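Local coordinates for Lmaj004144AAA protein (Leishmania major, PDB 1Y63) that is an AK6-type adenylate kinase homologue that probably transfers phosphate between ATP and AMP, hydrolyses ATP and assists maturation of the small ribosomal subunit, at residues A27-A32 with A166-I171; G43-E48 with L73-P78; E143-D146 with I152-V155. All coordinates share one frame; numbering follows the deposited sequence.

Contact 1 (A27-A32 with A166-I171). With MN (manganese (II) ion), chain C.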
loop_
_atom_site.group_PDB
_atom_site.type_symbol
_atom_site.label_atom_id
_atom_site.label_comp_id
_atom_site.label_asym_id
_atom_site.label_seq_id
_atom_site.Cartn_x
_atom_site.Cartn_y
_atom_site.Cartn_z
ATOM N N ALA A 27 1.695 1.956 7.556
ATOM C CA ALA A 27 1.251 3.298 7.189
ATOM C C ALA A 27 0.889 4.109 8.450
ATOM O O ALA A 27 1.146 5.324 8.510
ATOM C CB ALA A 27 0.080 3.229 6.258
ATOM N N GLU A 28 0.275 3.448 9.435
ATOM C CA GLU A 28 -0.041 4.153 10.666
ATOM C C GLU A 28 1.207 4.493 11.460
ATOM O O GLU A 28 1.284 5.555 12.080
ATOM C CB GLU A 28 -1.070 3.396 11.497
ATOM C CG GLU A 28 -2.421 3.280 10.779
ATOM C CD GLU A 28 -3.261 4.558 10.802
ATOM O OE1 GLU A 28 -2.774 5.648 11.181
ATOM O OE2 GLU A 28 -4.445 4.468 10.425
ATOM N N MET A 29 2.207 3.623 11.438
ATOM C CA MET A 29 3.502 3.981 12.026
ATOM C C MET A 29 4.140 5.196 11.375
ATOM O O MET A 29 4.637 6.088 12.058
ATOM C CB MET A 29 4.458 2.804 11.987
ATOM C CG MET A 29 5.761 3.106 12.670
ATOM S SD MET A 29 7.034 1.822 12.711
ATOM C CE MET A 29 6.584 0.928 14.187
ATOM N N ILE A 30 4.098 5.245 10.054
ATOM C CA ILE A 30 4.591 6.402 9.328
ATOM C C ILE A 30 3.815 7.665 9.709
ATOM O O ILE A 30 4.399 8.717 9.994
ATOM C CB ILE A 30 4.545 6.122 7.805
ATOM C CG1 ILE A 30 5.597 5.072 7.424
ATOM C CG2 ILE A 30 4.712 7.398 6.994
ATOM C CD1 ILE A 30 5.377 4.444 6.072
ATOM N N ALA A 31 2.489 7.578 9.715
ATOM C CA ALA A 31 1.674 8.733 10.037
ATOM C C ALA A 31 1.926 9.210 11.462
ATOM O O ALA A 31 1.853 10.433 11.736
ATOM C CB ALA A 31 0.219 8.422 9.839
ATOM N N ALA A 32 2.223 8.278 12.363
ATOM C CA ALA A 32 2.534 8.619 13.767
ATOM C C ALA A 32 3.924 9.178 14.007
ATOM O O ALA A 32 4.109 10.032 14.887
ATOM C CB ALA A 32 2.332 7.406 14.661
ATOM N N ALA A 166 12.602 -0.793 11.329
ATOM C CA ALA A 166 13.786 -0.569 10.494
ATOM C C ALA A 166 13.423 -0.101 9.087
ATOM O O ALA A 166 14.091 0.767 8.499
ATOM C CB ALA A 166 14.648 -1.834 10.454
ATOM N N THR A 167 12.343 -0.657 8.542
ATOM C CA THR A 167 11.832 -0.210 7.268
ATOM C C THR A 167 11.392 1.254 7.359
ATOM O O THR A 167 11.697 2.062 6.477
ATOM C CB THR A 167 10.694 -1.122 6.783
ATOM O OG1 THR A 167 11.243 -2.433 6.525
ATOM C CG2 THR A 167 10.037 -0.544 5.540
ATOM N N VAL A 168 10.685 1.610 8.431
ATOM C CA VAL A 168 10.274 2.998 8.586
ATOM C C VAL A 168 11.475 3.936 8.685
ATOM O O VAL A 168 11.432 5.020 8.144
ATOM C CB VAL A 168 9.232 3.162 9.708
ATOM C CG1 VAL A 168 8.982 4.624 9.999
ATOM C CG2 VAL A 168 7.930 2.459 9.305
ATOM N N GLU A 169 12.572 3.497 9.305
ATOM C CA GLU A 169 13.791 4.274 9.390
ATOM C C GLU A 169 14.402 4.461 7.990
ATOM O O GLU A 169 14.822 5.561 7.621
ATOM C CB GLU A 169 14.790 3.594 10.333
ATOM C CG GLU A 169 14.382 3.512 11.789
ATOM C CD GLU A 169 15.562 3.671 12.744
ATOM O OE1 GLU A 169 16.653 3.135 12.455
ATOM O OE2 GLU A 169 15.394 4.329 13.793
ATOM N N GLU A 170 14.425 3.395 7.200
ATOM C CA GLU A 170 14.901 3.497 5.819
ATOM C C GLU A 170 14.023 4.472 5.032
ATOM O O GLU A 170 14.519 5.281 4.259
ATOM C CB GLU A 170 14.943 2.119 5.137
ATOM C CG GLU A 170 15.444 2.151 3.695
ATOM C CD GLU A 170 16.950 2.304 3.582
ATOM O OE1 GLU A 170 17.647 2.028 4.575
ATOM O OE2 GLU A 170 17.426 2.681 2.492
ATOM N N ILE A 171 12.710 4.403 5.212
ATOM C CA ILE A 171 11.796 5.338 4.547
ATOM C C ILE A 171 12.098 6.781 4.962
ATOM O O ILE A 171 12.181 7.673 4.117
ATOM C CB ILE A 171 10.322 4.959 4.854
ATOM C CG1 ILE A 171 9.973 3.646 4.149
ATOM C CG2 ILE A 171 9.372 6.059 4.424
ATOM C CD1 ILE A 171 8.647 3.018 4.573
HETATM MN MN MN C . -5.475 5.952 9.213
HETATM O O HOH W 1 -4.318 7.422 10.015
HETATM O O HOH W 2 -7.084 4.611 8.565
HETATM O O HOH W 3 -6.928 6.675 10.736
HETATM O O HOH W 4 -6.442 7.434 7.776
#

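Contact 2 (G43-E48 with L73-P78)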
loop_
_atom_site.group_PDB
_atom_site.type_symbol
_atom_site.label_atom_id
_atom_site.label_comp_id
_atom_site.label_asym_id
_atom_site.label_seq_id
_atom_site.Cartn_x
_atom_site.Cartn_y
_atom_site.Cartn_z
ATOM N N GLY A 43 -8.702 0.850 0.782
ATOM C CA GLY A 43 -9.795 -0.113 0.937
ATOM C C GLY A 43 -11.043 0.489 1.601
ATOM O O GLY A 43 -12.186 0.146 1.255
ATOM N N LYS A 44 -10.835 1.381 2.566
ATOM C CA LYS A 44 -11.939 2.092 3.211
ATOM C C LYS A 44 -12.610 3.042 2.223
ATOM O O LYS A 44 -13.831 3.124 2.170
ATOM C CB LYS A 44 -11.458 2.822 4.462
ATOM C CG LYS A 44 -11.130 1.866 5.612
ATOM C CD LYS A 44 -10.920 2.617 6.924
ATOM C CE LYS A 44 -10.832 1.653 8.103
ATOM N NZ LYS A 44 -10.947 2.379 9.399
ATOM N N LEU A 45 -11.825 3.710 1.376
ATOM C CA LEU A 45 -12.429 4.584 0.363
ATOM C C LEU A 45 -13.290 3.786 -0.589
ATOM O O LEU A 45 -14.390 4.202 -0.960
ATOM C CB LEU A 45 -11.359 5.326 -0.439
ATOM C CG LEU A 45 -10.474 6.239 0.394
ATOM C CD1 LEU A 45 -9.401 6.852 -0.486
ATOM C CD2 LEU A 45 -11.278 7.321 1.082
ATOM N N VAL A 46 -12.781 2.633 -1.001
ATOM C CA VAL A 46 -13.508 1.766 -1.937
ATOM C C VAL A 46 -14.855 1.332 -1.337
ATOM O O VAL A 46 -15.890 1.374 -2.011
ATOM C CB VAL A 46 -12.615 0.566 -2.366
ATOM C CG1 VAL A 46 -13.401 -0.478 -3.142
ATOM C CG2 VAL A 46 -11.442 1.057 -3.176
ATOM N N LYS A 47 -14.847 0.902 -0.077
ATOM C CA LYS A 47 -16.077 0.531 0.644
ATOM C C LYS A 47 -17.027 1.705 0.782
ATOM O O LYS A 47 -18.241 1.603 0.487
ATOM C CB LYS A 47 -15.725 0.022 2.051
ATOM C CG LYS A 47 -16.928 -0.365 2.923
ATOM C CD LYS A 47 -16.478 -0.822 4.317
ATOM C CE LYS A 47 -17.626 -0.880 5.299
ATOM N NZ LYS A 47 -18.640 -1.904 4.927
ATOM N N GLU A 48 -16.499 2.818 1.275
ATOM C CA GLU A 48 -17.347 3.959 1.630
ATOM C C GLU A 48 -18.061 4.551 0.419
ATOM O O GLU A 48 -19.165 5.048 0.530
ATOM C CB GLU A 48 -16.509 5.061 2.287
ATOM C CG GLU A 48 -16.107 4.752 3.719
ATOM C CD GLU A 48 -14.832 5.471 4.173
ATOM O OE1 GLU A 48 -14.349 6.376 3.459
ATOM O OE2 GLU A 48 -14.298 5.105 5.255
ATOM N N LEU A 73 -9.791 7.008 -8.640
ATOM C CA LEU A 73 -8.710 7.936 -8.973
ATOM C C LEU A 73 -9.156 9.379 -8.969
ATOM O O LEU A 73 -8.437 10.255 -8.476
ATOM C CB LEU A 73 -8.081 7.569 -10.317
ATOM C CG LEU A 73 -7.453 6.170 -10.444
ATOM C CD1 LEU A 73 -6.842 6.036 -11.827
ATOM C CD2 LEU A 73 -6.423 5.825 -9.421
ATOM N N ASP A 74 -10.357 9.661 -9.473
ATOM C CA ASP A 74 -10.856 11.022 -9.465
ATOM C C ASP A 74 -11.044 11.521 -8.029
ATOM O O ASP A 74 -10.812 12.702 -7.745
ATOM C CB ASP A 74 -12.190 11.126 -10.233
ATOM C CG ASP A 74 -12.041 10.988 -11.737
ATOM O OD1 ASP A 74 -10.925 11.082 -12.270
ATOM O OD2 ASP A 74 -13.091 10.801 -12.397
ATOM N N PHE A 75 -11.491 10.626 -7.138
ATOM C CA PHE A 75 -11.667 10.935 -5.724
ATOM C C PHE A 75 -10.331 11.239 -5.059
ATOM O O PHE A 75 -10.207 12.200 -4.271
ATOM C CB PHE A 75 -12.376 9.765 -5.026
ATOM C CG PHE A 75 -12.763 10.051 -3.609
ATOM C CD1 PHE A 75 -11.841 9.857 -2.578
ATOM C CD2 PHE A 75 -14.049 10.478 -3.304
ATOM C CE1 PHE A 75 -12.203 10.135 -1.250
ATOM C CE2 PHE A 75 -14.422 10.744 -1.960
ATOM C CZ PHE A 75 -13.496 10.566 -0.959
ATOM N N MET A 76 -9.324 10.418 -5.366
ATOM C CA MET A 76 -8.005 10.565 -4.745
ATOM C C MET A 76 -7.174 11.729 -5.293
ATOM O O MET A 76 -6.389 12.329 -4.565
ATOM C CB MET A 76 -7.215 9.261 -4.878
ATOM C CG MET A 76 -7.747 8.110 -4.086
ATOM S SD MET A 76 -6.798 6.618 -4.364
ATOM C CE MET A 76 -5.218 7.063 -3.593
ATOM N N GLU A 77 -7.358 12.057 -6.573
ATOM C CA GLU A 77 -6.525 13.049 -7.225
ATOM C C GLU A 77 -6.314 14.336 -6.423
ATOM O O GLU A 77 -5.177 14.724 -6.207
ATOM C CB GLU A 77 -7.043 13.346 -8.636
ATOM C CG GLU A 77 -6.303 14.481 -9.353
ATOM C CD GLU A 77 -4.923 14.099 -9.864
ATOM O OE1 GLU A 77 -4.647 12.894 -10.079
ATOM O OE2 GLU A 77 -4.130 15.039 -10.115
ATOM N N PRO A 78 -7.398 15.023 -6.009
ATOM C CA PRO A 78 -7.159 16.267 -5.260
ATOM C C PRO A 78 -6.371 16.084 -3.967
ATOM O O PRO A 78 -5.560 16.961 -3.629
ATOM C CB PRO A 78 -8.573 16.789 -4.988
ATOM C CG PRO A 78 -9.445 15.599 -5.096
ATOM C CD PRO A 78 -8.844 14.791 -6.195
#

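Contact 3 (E143-D146 with I152-V155). With NA (sodium ion), chain P.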
loop_
_atom_site.group_PDB
_atom_site.type_symbol
_atom_site.label_atom_id
_atom_site.label_comp_id
_atom_site.label_asym_id
_atom_site.label_seq_id
_atom_site.Cartn_x
_atom_site.Cartn_y
_atom_site.Cartn_z
ATOM N N GLU A 143 3.415 -6.727 -9.761
ATOM C CA GLU A 143 2.589 -5.637 -10.233
ATOM C C GLU A 143 3.282 -4.299 -10.018
ATOM O O GLU A 143 3.306 -3.446 -10.913
ATOM C CB GLU A 143 1.247 -5.638 -9.514
ATOM C CG GLU A 143 0.264 -4.589 -9.956
ATOM C CD GLU A 143 -1.120 -4.723 -9.359
ATOM O OE1 GLU A 143 -1.651 -5.863 -9.227
ATOM O OE2 GLU A 143 -1.716 -3.677 -9.022
ATOM N N ALA A 144 3.799 -4.083 -8.807
ATOM C CA ALA A 144 4.467 -2.806 -8.463
ATOM C C ALA A 144 5.696 -2.602 -9.319
ATOM O O ALA A 144 5.922 -1.510 -9.829
ATOM C CB ALA A 144 4.857 -2.778 -6.969
ATOM N N ARG A 145 6.495 -3.658 -9.512
ATOM C CA ARG A 145 7.718 -3.507 -10.310
ATOM C C ARG A 145 7.405 -3.272 -11.761
ATOM O O ARG A 145 8.204 -2.659 -12.465
ATOM C CB ARG A 145 8.615 -4.725 -10.174
ATOM C CG ARG A 145 9.198 -4.867 -8.836
ATOM C CD ARG A 145 10.330 -5.877 -8.895
ATOM N NE ARG A 145 11.076 -5.897 -7.658
ATOM C CZ ARG A 145 11.892 -4.927 -7.260
ATOM N NH1 ARG A 145 12.091 -3.838 -8.004
ATOM N NH2 ARG A 145 12.522 -5.061 -6.104
ATOM N N ASP A 146 6.258 -3.755 -12.240
ATOM C CA ASP A 146 5.858 -3.499 -13.625
ATOM C C ASP A 146 5.328 -2.088 -13.846
ATOM O O ASP A 146 5.405 -1.572 -14.964
ATOM C CB ASP A 146 4.810 -4.503 -14.100
ATOM C CG ASP A 146 5.408 -5.833 -14.485
ATOM O OD1 ASP A 146 6.622 -5.884 -14.779
ATOM O OD2 ASP A 146 4.659 -6.834 -14.491
ATOM N N ILE A 152 12.504 3.658 -7.409
ATOM C CA ILE A 152 11.679 4.119 -6.286
ATOM C C ILE A 152 10.999 2.975 -5.537
ATOM O O ILE A 152 10.245 3.218 -4.575
ATOM C CB ILE A 152 10.616 5.167 -6.702
ATOM C CG1 ILE A 152 9.456 4.545 -7.474
ATOM C CG2 ILE A 152 11.303 6.298 -7.460
ATOM C CD1 ILE A 152 8.265 5.459 -7.567
ATOM N N VAL A 153 11.242 1.746 -5.970
ATOM C CA VAL A 153 10.565 0.583 -5.383
ATOM C C VAL A 153 11.463 -0.062 -4.332
ATOM O O VAL A 153 12.594 -0.460 -4.625
ATOM C CB VAL A 153 10.162 -0.459 -6.421
ATOM C CG1 VAL A 153 9.594 -1.698 -5.759
ATOM C CG2 VAL A 153 9.124 0.122 -7.388
ATOM N N LEU A 154 10.920 -0.173 -3.118
ATOM C CA LEU A 154 11.615 -0.740 -1.969
ATOM C C LEU A 154 10.824 -1.973 -1.595
ATOM O O LEU A 154 9.613 -1.886 -1.398
ATOM C CB LEU A 154 11.589 0.260 -0.811
ATOM C CG LEU A 154 12.357 -0.012 0.470
ATOM C CD1 LEU A 154 13.856 0.003 0.245
ATOM C CD2 LEU A 154 11.976 1.062 1.484
ATOM N N VAL A 155 11.469 -3.126 -1.509
ATOM C CA VAL A 155 10.763 -4.328 -1.120
ATOM C C VAL A 155 11.343 -4.757 0.211
ATOM O O VAL A 155 12.571 -4.760 0.369
ATOM C CB VAL A 155 10.947 -5.439 -2.169
ATOM C CG1 VAL A 155 10.272 -6.702 -1.760
ATOM C CG2 VAL A 155 10.417 -4.978 -3.522
HETATM NA NA NA P . 6.403 -7.867 -16.829
HETATM O O HOH W 5 14.006 -1.835 -6.779
HETATM O O HOH W 6 13.960 -3.247 -4.511
#

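Contact 1 (A27-A32 with A166-I171)
With CG trans to its backbone N (chi1 -176°), Met29 runs out from helix 23-33 toward Val168, while Ile30, whose CG1 stands trans to its carbonyl carbon (chi1 -70°), brings the longer of its branches to the same valine and on to Ile171. The CG2 methyl of Val168 is common to two of the contacts: it lies 3.6 Å from Met29 SD and 4.0 Å from Ile30 CG1, each side chain passing it at a slant. Met29 is modelled in two conformations, so the sulfur contact belongs to one of them. Deeper in, Ile30 CD1 meets Ile171 CD1 at 3.9 Å, the two chains crossing almost at right angles. Branched aliphatic residues suit this dry interface, and the long, flexible methionine fills its more open margin. Glu28 extends from the far side of its helix, where OE2 binds manganese at 2.2 Å; His39 and four waters complete six ligands, and water 1 also donates to Glu28 OE1. The short helical segments cross at -53°, their axes 10.4 Å apart. Ile30 also packs on Ile15 and Val87, and Ile171 on Ile13, so the helix pair rests against strands 12-16 and 85-89 of the central parallel sheet.

Contact 2 (G43-E48 with L73-P78)
Leu45 reaches across to Phe75 and Met76, joining two helices that follow strand 37-41 and precede strand 85-89 in the chain of a P-loop kinase fold. In adenylate kinases this insertion carries the NMP-binding part, and the helices here probably belong to its counterpart. The CB of Leu45 leaves helix 42-48 heading for helix 66-80. CG then lies trans to the carbonyl carbon (chi1 -61°), and its fork presents a different methyl to each partner. CD2 approaches CE1 of Phe75 obliquely at 3.8 Å. CD1 goes to the methionine, whose CG it approaches. A leucine suits this place because its two methyls can serve two neighbours at once, and a phenylalanine suits the other side because its ring bridges the wide spacing of the backbones: the CA atoms of Leu45 and Phe75 remain 8.8 Å apart. The contact is small, burying 112 Å² in all, and Phe75 sits toward its outer side, where it also touches Asn49. Met76 is the buried member and packs on Trp100 as well. Its chain is bent only at chi3 (68°), and the CG that precedes this bend lies 4.2 Å from Leu45 CD1.

Contact 3 (E143-D146 with I152-V155)
Arg145 lays its guanidinium beside two valines of strand 153-157. Val153 CG1 sits over one face of the group, 3.9 Å above its plane and displaced toward the rim, whereas Val155 CG2 comes obliquely to NH2 at 3.3 Å. Nearer the helix, the backbone O of Ala144 faces Val153 CG2; alanine's small side chain lets the helix lie close to the strand. At the edge of the guanidinium, in its plane, two waters take over: water 5 accepts from NH1 (3.0 Å) and water 6 from NH2 (2.8 Å), and both donate to Val153 O. One carbonyl thus receives two water bonds while the guanidinium stays linked to the strand. Farther out, Glu141 forms a salt bridge with Arg145 NE, fixing the root of the group, and the extended run from CG to NE carries it out to the valines. An arginine suits this margin, since its flat head can lie against methyls while its N-H groups turn to water. Next in sequence, Asp146 OD1 binds a sodium ion at 2.9 Å. The strand itself is held through Leu154, whose backbone bonds to Val104 and Val106. This is helix packing onto the outermost strand of a parallel five-stranded sheet, ordered 2-3-1-4-5 as in P-loop kinases.

How the contacts relate
Contacts 1 and 3 meet directly: strand 153-157 leads into helix 161-178, and Ile171 CG1 of the helix packs on Leu154 CD2 of the strand at 4.2 Å, although the centres of the two contacts lie 17 Å apart. Contact 2 stands apart, its centre 22 Å from each of the others, with nearest atoms about 7 Å from contact 1 and about 11 Å from contact 3. The ADP gives a common reference. The side chain of Met29 in contact 1 lies about 8 Å from it, whereas that of Leu45 in contact 2 is about 14 Å away. Contacts 1 and 3 both involve helices packed on the parallel sheet, whereas contact 2 joins two helices from between strands 37-41 and 85-89 in the chain.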